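Local coordinates for protein PHB depolymerase (Penicillium funiculosum, PDB 2D81) that hydrolyses the ester links of the biopolyester poly(3-hydroxybutyrate), working as a depolymerase with a circularly permuted alpha/beta hydrolase fold, at residues T69-A72 with N73-W77; N110-K113 with A114-G117; Y209-Q212 with S213-S216; L231-Y234 with S235-G238. One frame throughout, in Å; residues are numbered along the deposited sequence.

Contact 1 of 4, residues T69-A72 with N73-W77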
ATOM      1  N   THR A  69      17.071  -4.646 -14.806  1.00  8.28           N
ATOM      2  CA  THR A  69      17.749  -3.609 -14.036  1.00  8.43           C
ATOM      3  C   THR A  69      17.110  -3.402 -12.662  1.00  8.28           C
ATOM      4  O   THR A  69      17.812  -3.195 -11.675  1.00  7.12           O
ATOM      5  CB  THR A  69      17.791  -2.279 -14.811  1.00  9.09           C
ATOM      6  OG1 THR A  69      18.498  -2.476 -16.045  1.00  9.98           O
ATOM      7  CG2 THR A  69      18.508  -1.210 -13.997  1.00  8.71           C
ATOM      8  N   PRO A  70      15.769  -3.449 -12.579  1.00  7.71           N
ATOM      9  CA  PRO A  70      15.144  -3.264 -11.263  1.00  8.15           C
ATOM     10  C   PRO A  70      15.621  -4.324 -10.264  1.00  8.37           C
ATOM     11  O   PRO A  70      15.912  -4.018  -9.106  1.00  8.12           O
ATOM     12  CB  PRO A  70      13.654  -3.391 -11.574  1.00  7.97           C
ATOM     13  CG  PRO A  70      13.565  -2.764 -12.932  1.00  7.43           C
ATOM     14  CD  PRO A  70      14.760  -3.365 -13.652  1.00  7.69           C
ATOM     15  N   THR A  71      15.711  -5.568 -10.722  1.00  9.22           N
ATOM     16  CA  THR A  71      16.170  -6.659  -9.872  1.00  8.93           C
ATOM     17  C   THR A  71      17.653  -6.505  -9.535  1.00  8.91           C
ATOM     18  O   THR A  71      18.065  -6.738  -8.395  1.00  9.40           O
ATOM     19  CB  THR A  71      15.933  -8.030 -10.547  1.00  9.33           C
ATOM     20  OG1 THR A  71      14.535  -8.178 -10.840  1.00  7.98           O
ATOM     21  CG2 THR A  71      16.373  -9.167  -9.619  1.00  9.20           C
ATOM     22  N   ALA A  72      18.450  -6.103 -10.521  1.00  7.60           N
ATOM     23  CA  ALA A  72      19.864  -5.820 -10.292  1.00  7.94           C
ATOM     24  C   ALA A  72      20.048  -4.710  -9.259  1.00  7.65           C
ATOM     25  O   ALA A  72      20.943  -4.778  -8.415  1.00  8.97           O
ATOM     26  CB  ALA A  72      20.538  -5.430 -11.603  1.00  7.16           C
ATOM     27  N   ASN A  73      19.201  -3.689  -9.324  1.00  7.80           N
ATOM     28  CA  ASN A  73      19.274  -2.597  -8.357  1.00  7.52           C
ATOM     29  C   ASN A  73      18.972  -3.080  -6.941  1.00  6.97           C
ATOM     30  O   ASN A  73      19.631  -2.666  -5.983  1.00  6.93           O
ATOM     31  CB  ASN A  73      18.311  -1.469  -8.751  1.00  7.49           C
ATOM     32  CG  ASN A  73      18.845  -0.618  -9.901  1.00 11.37           C
ATOM     33  OD1 ASN A  73      18.111   0.175 -10.501  1.00 11.87           O
ATOM     34  ND2 ASN A  73      20.127  -0.772 -10.204  1.00  9.93           N
ATOM     35  N   MET A  74      17.984  -3.959  -6.801  1.00  6.11           N
ATOM     36  CA  MET A  74      17.681  -4.524  -5.491  1.00  7.73           C
ATOM     37  C   MET A  74      18.912  -5.210  -4.899  1.00  9.12           C
ATOM     38  O   MET A  74      19.227  -5.027  -3.723  1.00  8.27           O
ATOM     39  CB  MET A  74      16.517  -5.518  -5.589  1.00  8.31           C
ATOM     40  CG  MET A  74      15.170  -4.842  -5.816  1.00  8.38           C
ATOM     41  SD  MET A  74      13.782  -5.982  -5.932  1.00  8.96           S
ATOM     42  CE  MET A  74      13.628  -6.504  -4.232  1.00  8.43           C
ATOM     43  N   LYS A  75      19.609  -5.992  -5.718  1.00  8.93           N
ATOM     44  CA  LYS A  75      20.821  -6.663  -5.268  1.00  8.60           C
ATOM     45  C   LYS A  75      21.908  -5.656  -4.921  1.00  9.73           C
ATOM     46  O   LYS A  75      22.572  -5.778  -3.895  1.00 11.14           O
ATOM     47  CB  LYS A  75      21.329  -7.625  -6.344  1.00  9.82           C
ATOM     48  CG  LYS A  75      20.407  -8.803  -6.589  1.00  9.58           C
ATOM     49  CD  LYS A  75      20.947  -9.725  -7.665  1.00  8.67           C
ATOM     50  CE  LYS A  75      19.986 -10.869  -7.944  1.00  9.37           C
ATOM     51  NZ  LYS A  75      20.468 -11.733  -9.056  1.00  8.33           N
ATOM     52  N   SER A  76      22.078  -4.656  -5.779  1.00  9.01           N
ATOM     53  CA  SER A  76      23.159  -3.693  -5.616  1.00 10.21           C
ATOM     54  C   SER A  76      22.952  -2.782  -4.408  1.00  9.70           C
ATOM     55  O   SER A  76      23.909  -2.454  -3.707  1.00  9.73           O
ATOM     56  CB  SER A  76      23.301  -2.844  -6.881  1.00 11.76           C
ATOM     57  OG  SER A  76      23.589  -3.661  -8.001  1.00 15.17           O
ATOM     58  N   TRP A  77      21.705  -2.382  -4.166  1.00  7.76           N
ATOM     59  CA  TRP A  77      21.407  -1.427  -3.100  1.00  7.14           C
ATOM     60  C   TRP A  77      21.227  -2.085  -1.735  1.00  8.18           C
ATOM     61  O   TRP A  77      21.132  -1.396  -0.722  1.00  8.55           O
ATOM     62  CB  TRP A  77      20.144  -0.624  -3.434  1.00  6.80           C
ATOM     63  CG  TRP A  77      20.219   0.138  -4.726  1.00  7.01           C
ATOM     64  CD1 TRP A  77      21.350   0.553  -5.371  1.00  7.52           C
ATOM     65  CD2 TRP A  77      19.115   0.605  -5.511  1.00  7.28           C
ATOM     66  NE1 TRP A  77      21.019   1.250  -6.511  1.00  8.81           N
ATOM     67  CE2 TRP A  77      19.655   1.296  -6.620  1.00  7.04           C
ATOM     68  CE3 TRP A  77      17.722   0.509  -5.385  1.00  7.40           C
ATOM     69  CZ2 TRP A  77      18.847   1.887  -7.600  1.00  7.21           C
ATOM     70  CZ3 TRP A  77      16.920   1.100  -6.362  1.00  7.73           C
ATOM     71  CH2 TRP A  77      17.487   1.779  -7.454  1.00  7.64           C
TER
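Asn73 folds its side chain back over the carbonyl oxygen of Thr69, bringing its CG to 3.3 Å from Thr69 O. Both lie on the alpha-helix 68-77, one turn apart, and the overlap repeats the i to i+4 spacing of the backbone: Asn73 N donates to Thr69 O, and the next two rungs join Met74 N to Pro70 O and Lys75 N to Thr71 O. Thr69 and Asn73 run side by side in the same direction. The methyl CG2 of Thr69 lies anti to its own N and meets Asn73 CG at 4.2 Å. Asn73 CB also sits over one face of the Trp77 indole, 3.5 Å above the plane and offset toward the rim, and so links three successive turns. Proline suits position 70 because its nitrogen, near the helix start, needs no donor role within the turn, while Thr71 gives its hydroxyl to Ile67 O. Met74 bends at chi3 (72°) and leads its sulfur away from residues 69-72. With Pro70 and Thr71 it makes the inner face, which meets Gln115 of helix 106-116. Lys75 runs extended along the outer side, its CE 4.3 Å from Thr71 CG2. Ser76 adds a side-chain bond to the usual backbone one: its OG donates to Ala72 O at 2.9 Å from a position 41° out of the carbonyl plane.

Contact 2 of 4, residues N110-K113 with A114-G117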
ATOM      1  N   ASN A 110       2.563  -9.892 -12.773  1.00  7.00           N
ATOM      2  CA  ASN A 110       3.347 -11.118 -12.859  1.00  7.70           C
ATOM      3  C   ASN A 110       4.845 -10.832 -12.805  1.00  7.60           C
ATOM      4  O   ASN A 110       5.612 -11.635 -12.276  1.00  6.53           O
ATOM      5  CB  ASN A 110       3.028 -11.883 -14.144  1.00  6.92           C
ATOM      6  CG  ASN A 110       3.777 -13.202 -14.234  1.00  9.94           C
ATOM      7  OD1 ASN A 110       3.506 -14.142 -13.478  1.00 10.67           O
ATOM      8  ND2 ASN A 110       4.735 -13.275 -15.149  1.00 11.02           N
ATOM      9  N   GLN A 111       5.263  -9.696 -13.361  1.00  7.42           N
ATOM     10  CA  GLN A 111       6.674  -9.317 -13.316  1.00  7.47           C
ATOM     11  C   GLN A 111       7.112  -8.966 -11.896  1.00  6.38           C
ATOM     12  O   GLN A 111       8.253  -9.224 -11.511  1.00  6.50           O
ATOM     13  CB  GLN A 111       6.954  -8.128 -14.242  1.00  8.17           C
ATOM     14  CG  GLN A 111       6.893  -8.439 -15.735  1.00 11.73           C
ATOM     15  CD  GLN A 111       7.922  -9.466 -16.167  1.00 16.46           C
ATOM     16  OE1 GLN A 111       7.738 -10.667 -15.974  1.00 20.26           O
ATOM     17  NE2 GLN A 111       9.022  -8.993 -16.749  1.00 17.54           N
ATOM     18  N   LEU A 112       6.213  -8.369 -11.119  1.00  6.22           N
ATOM     19  CA  LEU A 112       6.487  -8.150  -9.703  1.00  6.36           C
ATOM     20  C   LEU A 112       6.686  -9.487  -8.998  1.00  7.16           C
ATOM     21  O   LEU A 112       7.598  -9.637  -8.183  1.00  7.30           O
ATOM     22  CB  LEU A 112       5.339  -7.387  -9.038  1.00  6.45           C
ATOM     23  CG  LEU A 112       5.416  -7.253  -7.510  1.00  4.55           C
ATOM     24  CD1 LEU A 112       6.651  -6.459  -7.103  1.00  5.20           C
ATOM     25  CD2 LEU A 112       4.157  -6.549  -7.013  1.00  6.00           C
ATOM     26  N   LYS A 113       5.831 -10.456  -9.309  1.00  6.58           N
ATOM     27  CA  LYS A 113       5.958 -11.785  -8.724  1.00  6.02           C
ATOM     28  C   LYS A 113       7.322 -12.375  -9.068  1.00  5.67           C
ATOM     29  O   LYS A 113       8.019 -12.900  -8.203  1.00  5.40           O
ATOM     30  CB  LYS A 113       4.857 -12.706  -9.247  1.00  6.78           C
ATOM     31  CG  LYS A 113       4.913 -14.120  -8.680  1.00 10.93           C
ATOM     32  CD  LYS A 113       3.776 -14.965  -9.226  1.00 12.62           C
ATOM     33  CE  LYS A 113       3.777 -16.353  -8.614  1.00 15.74           C
ATOM     34  NZ  LYS A 113       2.715 -17.206  -9.210  1.00 21.08           N
ATOM     35  N   ALA A 114       7.698 -12.280 -10.339  1.00  7.32           N
ATOM     36  CA  ALA A 114       8.957 -12.847 -10.809  1.00  7.30           C
ATOM     37  C   ALA A 114      10.129 -12.153 -10.128  1.00  7.90           C
ATOM     38  O   ALA A 114      11.102 -12.795  -9.720  1.00  7.64           O
ATOM     39  CB  ALA A 114       9.064 -12.692 -12.316  1.00  8.02           C
ATOM     40  N   GLN A 115      10.028 -10.834 -10.011  1.00  5.94           N
ATOM     41  CA  GLN A 115      11.090 -10.043  -9.402  1.00  7.07           C
ATOM     42  C   GLN A 115      11.305 -10.437  -7.943  1.00  7.14           C
ATOM     43  O   GLN A 115      12.430 -10.707  -7.527  1.00  7.73           O
ATOM     44  CB  GLN A 115      10.749  -8.556  -9.487  1.00  4.99           C
ATOM     45  CG  GLN A 115      11.745  -7.653  -8.782  1.00  6.47           C
ATOM     46  CD  GLN A 115      11.293  -6.210  -8.765  1.00  6.86           C
ATOM     47  OE1 GLN A 115      10.176  -5.907  -8.349  1.00  7.12           O
ATOM     48  NE2 GLN A 115      12.164  -5.308  -9.210  1.00  5.47           N
ATOM     49  N   LEU A 116      10.224 -10.461  -7.171  1.00  7.63           N
ATOM     50  CA  LEU A 116      10.309 -10.813  -5.757  1.00  7.60           C
ATOM     51  C   LEU A 116      10.697 -12.277  -5.575  1.00  8.54           C
ATOM     52  O   LEU A 116      11.259 -12.650  -4.549  1.00  8.43           O
ATOM     53  CB  LEU A 116       8.974 -10.526  -5.056  1.00  6.65           C
ATOM     54  CG  LEU A 116       8.607  -9.041  -4.977  1.00  8.66           C
ATOM     55  CD1 LEU A 116       7.234  -8.867  -4.351  1.00  6.35           C
ATOM     56  CD2 LEU A 116       9.661  -8.307  -4.167  1.00  8.03           C
ATOM     57  N   GLY A 117      10.405 -13.097  -6.579  1.00  8.40           N
ATOM     58  CA  GLY A 117      10.759 -14.506  -6.510  1.00  9.28           C
ATOM     59  C   GLY A 117      12.252 -14.744  -6.363  1.00  9.46           C
ATOM     60  O   GLY A 117      12.686 -15.809  -5.914  1.00  8.46           O
TER
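Leu112 and Leu116, one turn apart on the alpha-helix 106-116, run at a slant to each other and meet through their CD1 methyls at 3.7 Å. Leu112 swings CG anti to its N (chi1 172°), which carries its end forward along the helix to Leu116; the branched leucines give the buried side apolar bulk. The backbone beneath is fully matched across the turn. Ala114 N donates to Asn110 O, Gln115 N to Gln111 O at 2.8 Å, and Leu116 N to Leu112 O at 2.9 Å, the last almost straight at 174°. The final member, Gly117 N to Lys113 O at 2.9 Å, is bent to 136°, and Gly117 N also makes a weak bond to Ala114 O. Gln115 O is taken up just beyond, by the ND2 of Asn118. The two glutamines look outside the turn for their partners: Gln111 NE2 donates to Pro65 O and Gln115 NE2 to Tyr48 O, so in each case a long side chain with an amide end reaches the carbonyls of neighbouring loops. Gln115 is stretched out, and its OE1, which also has a partner elsewhere, passes 3.8 Å from Leu112 CD1. The extended Lys113 keeps its charged end at the exposed side. The helix is the crossover of a beta-alpha-beta unit: Leu112 and Leu116 pack on Met95 and Ile93 of strand 92-98, Asn110 and Lys113 touch Tyr127 of strand 125-130, and Gln115 faces helix 68-77.

Contact 3 of 4, residues Y209-Q212 with S213-S216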
ATOM      1  N   TYR A 209      -7.718   4.008  11.505  1.00  6.70           N
ATOM      2  CA  TYR A 209      -8.797   3.345  12.216  1.00  6.78           C
ATOM      3  C   TYR A 209      -8.259   2.646  13.452  1.00  6.94           C
ATOM      4  O   TYR A 209      -7.337   1.830  13.361  1.00  6.70           O
ATOM      5  CB  TYR A 209      -9.499   2.313  11.332  1.00  7.14           C
ATOM      6  CG  TYR A 209     -10.595   1.606  12.084  1.00  6.80           C
ATOM      7  CD1 TYR A 209     -11.734   2.298  12.495  1.00  8.80           C
ATOM      8  CD2 TYR A 209     -10.451   0.279  12.483  1.00  7.80           C
ATOM      9  CE1 TYR A 209     -12.698   1.689  13.294  1.00  7.98           C
ATOM     10  CE2 TYR A 209     -11.412  -0.343  13.285  1.00  7.79           C
ATOM     11  CZ  TYR A 209     -12.530   0.374  13.687  1.00  9.92           C
ATOM     12  OH  TYR A 209     -13.473  -0.215  14.494  1.00 11.16           O
ATOM     13  N   VAL A 210      -8.839   2.966  14.605  1.00  5.97           N
ATOM     14  CA  VAL A 210      -8.399   2.392  15.872  1.00  7.39           C
ATOM     15  C   VAL A 210      -9.538   1.636  16.548  1.00  7.59           C
ATOM     16  O   VAL A 210     -10.497   2.244  17.026  1.00  7.38           O
ATOM     17  CB  VAL A 210      -7.900   3.492  16.845  1.00  8.07           C
ATOM     18  CG1 VAL A 210      -7.471   2.866  18.167  1.00  8.63           C
ATOM     19  CG2 VAL A 210      -6.734   4.253  16.223  1.00  7.38           C
ATOM     20  N   PRO A 211      -9.453   0.296  16.587  1.00  6.80           N
ATOM     21  CA  PRO A 211     -10.497  -0.516  17.224  1.00  7.28           C
ATOM     22  C   PRO A 211     -10.582  -0.152  18.702  1.00  8.80           C
ATOM     23  O   PRO A 211      -9.621   0.360  19.270  1.00  7.26           O
ATOM     24  CB  PRO A 211      -9.993  -1.946  17.023  1.00  8.37           C
ATOM     25  CG  PRO A 211      -9.186  -1.851  15.762  1.00  7.32           C
ATOM     26  CD  PRO A 211      -8.432  -0.561  15.961  1.00  8.46           C
ATOM     27  N   GLN A 212     -11.725  -0.419  19.326  1.00  9.24           N
ATOM     28  CA  GLN A 212     -11.885  -0.128  20.747  1.00 12.36           C
ATOM     29  C   GLN A 212     -10.767  -0.769  21.569  1.00 11.54           C
ATOM     30  O   GLN A 212     -10.251  -0.164  22.511  1.00 10.63           O
ATOM     31  CB  GLN A 212     -13.243  -0.631  21.243  1.00 15.41           C
ATOM     32  CG  GLN A 212     -13.478  -0.405  22.731  1.00 20.98           C
ATOM     33  CD  GLN A 212     -13.362   1.057  23.122  1.00 23.88           C
ATOM     34  OE1 GLN A 212     -14.090   1.908  22.610  1.00 26.98           O
ATOM     35  NE2 GLN A 212     -12.443   1.356  24.035  1.00 26.63           N
ATOM     36  N   SER A 213     -10.387  -1.990  21.203  1.00 11.48           N
ATOM     37  CA  SER A 213      -9.407  -2.744  21.976  1.00 11.67           C
ATOM     38  C   SER A 213      -8.025  -2.095  21.968  1.00 11.99           C
ATOM     39  O   SER A 213      -7.235  -2.311  22.885  1.00 12.46           O
ATOM     40  CB  SER A 213      -9.300  -4.175  21.443  1.00 13.50           C
ATOM     41  OG  SER A 213      -8.874  -4.177  20.093  1.00 12.42           O
ATOM     42  N   CYS A 214      -7.733  -1.305  20.937  1.00 10.59           N
ATOM     43  CA  CYS A 214      -6.419  -0.677  20.815  1.00 10.01           C
ATOM     44  C   CYS A 214      -6.362   0.714  21.442  1.00  8.68           C
ATOM     45  O   CYS A 214      -5.290   1.308  21.543  1.00 10.12           O
ATOM     46  CB  CYS A 214      -5.992  -0.602  19.337  1.00 10.14           C
ATOM     47  SG  CYS A 214      -5.883  -2.255  18.580  1.00 12.01           S
ATOM     48  N   ALA A 215      -7.511   1.223  21.881  1.00  8.67           N
ATOM     49  CA  ALA A 215      -7.603   2.597  22.366  1.00 10.10           C
ATOM     50  C   ALA A 215      -6.888   2.846  23.694  1.00  8.27           C
ATOM     51  O   ALA A 215      -6.248   3.882  23.870  1.00 10.58           O
ATOM     52  CB  ALA A 215      -9.072   3.008  22.488  1.00 10.79           C
ATOM     53  N   SER A 216      -6.998   1.903  24.625  1.00  9.53           N
ATOM     54  CA  SER A 216      -6.501   2.110  25.985  1.00 11.15           C
ATOM     55  C   SER A 216      -5.003   1.840  26.104  1.00 11.90           C
ATOM     56  O   SER A 216      -4.316   2.442  26.931  1.00 11.37           O
ATOM     57  CB  SER A 216      -7.239   1.198  26.962  1.00 12.00           C
ATOM     58  OG  SER A 216      -6.874  -0.154  26.756  1.00 12.14           O
TER
HETATM   59  O   HOH W   1      -9.174  -0.120  24.979  1.00 15.72           O
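Val210 and Cys214 meet through apolar atoms where strand 205-210 runs into a short helical turn: Val210 CG1 lies 3.9 Å from Cys214 CB. The valine holds CG1 anti to its N (chi1 179°), which sends this methyl forward over the turn. Beside it the Pro211 ring brings CD to 4.0 Å from Cys214 SG, and Gln212, bent at chi2, approaches the Ala215 methyl with its amide end. The small serines, Cys214 and Ala215 suit a tight turn; Pro211 has no N-H to offer a neighbouring strand, which fits its place just after the strand. Backbone hydrogen bonds form the turn itself. Cys214 N donates to Pro211 O at 3.0 Å and Ala215 N to Gln212 O at 3.1 Å; both donors stand well above the carbonyl planes, by 58° and 63°, as expected for i to i+3 bonds. Water provides a third link: it donates to Gln212 O at 2.7 Å and is hydrogen-bonded to Ser216 OG at 2.9 Å. Ser216 OG also bonds Ala218 N, and Ser213 OG is held by Asn255 OD1. The backbone angles describe two overlapping type I turns, close to a single turn of 3-10 helix. The disulfide Cys214-Cys221 spans the connection from strand 205-210 to strand 221-227, consecutive in the chain but separated by strand 256-260 in the alpha/beta hydrolase sheet.

Contact 4 of 4, residues L231-Y234 with S235-G238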
ATOM      1  N   LEU A 231      -6.532   9.056  -7.642  1.00  7.43           N
ATOM      2  CA  LEU A 231      -7.939   9.445  -7.630  1.00  8.21           C
ATOM      3  C   LEU A 231      -8.711   8.840  -6.460  1.00  7.86           C
ATOM      4  O   LEU A 231      -9.946   8.813  -6.469  1.00  7.06           O
ATOM      5  CB  LEU A 231      -8.612   9.060  -8.953  1.00  9.43           C
ATOM      6  CG  LEU A 231      -8.100   9.792 -10.201  1.00 11.94           C
ATOM      7  CD1 LEU A 231      -8.794   9.256 -11.442  1.00 14.06           C
ATOM      8  CD2 LEU A 231      -8.348  11.286 -10.054  1.00 13.49           C
ATOM      9  N   GLN A 232      -7.985   8.369  -5.451  1.00  6.55           N
ATOM     10  CA  GLN A 232      -8.619   7.812  -4.260  1.00  6.38           C
ATOM     11  C   GLN A 232      -8.209   8.499  -2.958  1.00  5.82           C
ATOM     12  O   GLN A 232      -8.534   8.016  -1.877  1.00  6.10           O
ATOM     13  CB  GLN A 232      -8.326   6.311  -4.150  1.00  7.04           C
ATOM     14  CG  GLN A 232      -9.016   5.460  -5.212  1.00  6.60           C
ATOM     15  CD  GLN A 232      -8.844   3.971  -4.964  1.00  7.96           C
ATOM     16  OE1 GLN A 232      -9.787   3.192  -5.117  1.00  9.44           O
ATOM     17  NE2 GLN A 232      -7.639   3.570  -4.587  1.00  2.71           N
ATOM     18  N   SER A 233      -7.501   9.621  -3.049  1.00  7.47           N
ATOM     19  CA  SER A 233      -7.162  10.364  -1.842  1.00  6.66           C
ATOM     20  C   SER A 233      -8.435  10.956  -1.251  1.00  8.31           C
ATOM     21  O   SER A 233      -9.457  11.048  -1.931  1.00  7.35           O
ATOM     22  CB  SER A 233      -6.171  11.490  -2.150  1.00  7.91           C
ATOM     23  OG  SER A 233      -6.780  12.518  -2.908  1.00  8.88           O
ATOM     24  N   TYR A 234      -8.371  11.352   0.015  1.00  6.72           N
ATOM     25  CA  TYR A 234      -9.518  11.951   0.687  1.00  9.17           C
ATOM     26  C   TYR A 234     -10.001  13.166  -0.098  1.00  8.42           C
ATOM     27  O   TYR A 234     -11.202  13.444  -0.163  1.00  8.46           O
ATOM     28  CB  TYR A 234      -9.133  12.382   2.100  1.00 10.53           C
ATOM     29  CG  TYR A 234     -10.315  12.771   2.951  1.00 13.14           C
ATOM     30  CD1 TYR A 234     -11.039  11.808   3.650  1.00 16.39           C
ATOM     31  CD2 TYR A 234     -10.725  14.098   3.042  1.00 17.06           C
ATOM     32  CE1 TYR A 234     -12.144  12.155   4.422  1.00 17.84           C
ATOM     33  CE2 TYR A 234     -11.830  14.459   3.810  1.00 18.25           C
ATOM     34  CZ  TYR A 234     -12.533  13.482   4.496  1.00 19.27           C
ATOM     35  OH  TYR A 234     -13.624  13.834   5.256  1.00 22.96           O
ATOM     36  N   SER A 235      -9.055  13.893  -0.685  1.00  9.49           N
ATOM     37  CA  SER A 235      -9.366  15.049  -1.518  1.00 11.14           C
ATOM     38  C   SER A 235     -10.310  14.675  -2.662  1.00 12.02           C
ATOM     39  O   SER A 235     -11.150  15.479  -3.078  1.00 11.04           O
ATOM     40  CB  SER A 235      -8.072  15.635  -2.093  1.00 12.74           C
ATOM     41  OG  SER A 235      -8.340  16.741  -2.936  1.00 20.84           O
ATOM     42  N   SER A 236     -10.169  13.453  -3.165  1.00 10.75           N
ATOM     43  CA  SER A 236     -10.918  13.024  -4.344  1.00 10.70           C
ATOM     44  C   SER A 236     -12.251  12.362  -4.002  1.00 10.53           C
ATOM     45  O   SER A 236     -13.276  12.670  -4.611  1.00 12.34           O
ATOM     46  CB  SER A 236     -10.077  12.060  -5.184  1.00 11.68           C
ATOM     47  OG  SER A 236      -8.929  12.699  -5.712  1.00 15.90           O
ATOM     48  N   ILE A 237     -12.234  11.450  -3.035  1.00  9.88           N
ATOM     49  CA  ILE A 237     -13.412  10.634  -2.750  1.00  9.44           C
ATOM     50  C   ILE A 237     -13.792  10.626  -1.272  1.00  8.84           C
ATOM     51  O   ILE A 237     -14.532   9.749  -0.817  1.00 10.72           O
ATOM     52  CB  ILE A 237     -13.202   9.173  -3.213  1.00  7.95           C
ATOM     53  CG1 ILE A 237     -11.969   8.577  -2.531  1.00  8.63           C
ATOM     54  CG2 ILE A 237     -13.055   9.125  -4.727  1.00 10.61           C
ATOM     55  CD1 ILE A 237     -11.724   7.117  -2.860  1.00  8.59           C
ATOM     56  N   GLY A 238     -13.291  11.602  -0.524  1.00 10.46           N
ATOM     57  CA  GLY A 238     -13.584  11.653   0.897  1.00  9.60           C
ATOM     58  C   GLY A 238     -13.158  10.380   1.606  1.00  9.89           C
ATOM     59  O   GLY A 238     -12.072   9.861   1.355  1.00  8.68           O
TER
HETATM   60  O   HOH W   2      -6.279  13.939   0.148  1.00  8.98           O
HETATM   61  O   HOH W   3      -6.381  11.258  -5.323  1.00 14.71           O
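Tyr234 turns one ring face to Gly238, whose CA sits 3.9 Å from the ring centroid and 15° off the normal, a CH-pi contact. The tyrosine CG is anti to its N (chi1 -169°), which lays the ring along the turn, over the residue that leaves the helix. Glycine suits that place, since its phi is positive. A CA-H...O contact from Tyr234 CA to Gly238 O (3.4 Å) and the bond from Gly238 N to Tyr234 O (2.8 Å) fasten the same pair. The ring also stacks with Tyr207. Elsewhere in the turn, Ile237 and Gln232 run alongside each other in the same direction, with Ile237 CD1 3.7 Å from Gln232 CB. Ser233 is the N-cap residue. Its carbonyl takes two donors: Ile237 N at 3.0 Å, nearly along the C=O axis, and Ser236 N at 2.8 Å, from above the carbonyl plane. One water joins Ser233 N to Ser236 OG, and another accepts from Ser235 N and, weakly, from Ser233 OG. With Gln262 OE1 accepting from Tyr234 N, waters and one side chain thus meet the N-H groups of residues 233-235, which the carbonyls of this single-turn helix do not reach.

In the fold
Contacts 1 and 2 form one neighbourhood: their centres are 13 Å apart, and Gln115 of contact 2 fits against contact 1, its NE2 3.4 Å from Pro70 CB and 3.7 Å from Met74 SD. Contacts 3 and 4 lie beyond the chain's centre from this pair, with contact 3 remote from contact 1 (about 40 Å between centres) and contact 4 about 25 Å from contact 3, again between centres. Of the four, contact 4 comes near the bound trimer, with the Leu231 side chain about 6 Å away; that of Leu112 is about 11 Å away. Contact 4 lies next to the pocket along the chain, since Leu231 follows Cys230 and is joined by backbone hydrogen bonding to Asn282, both pocket residues.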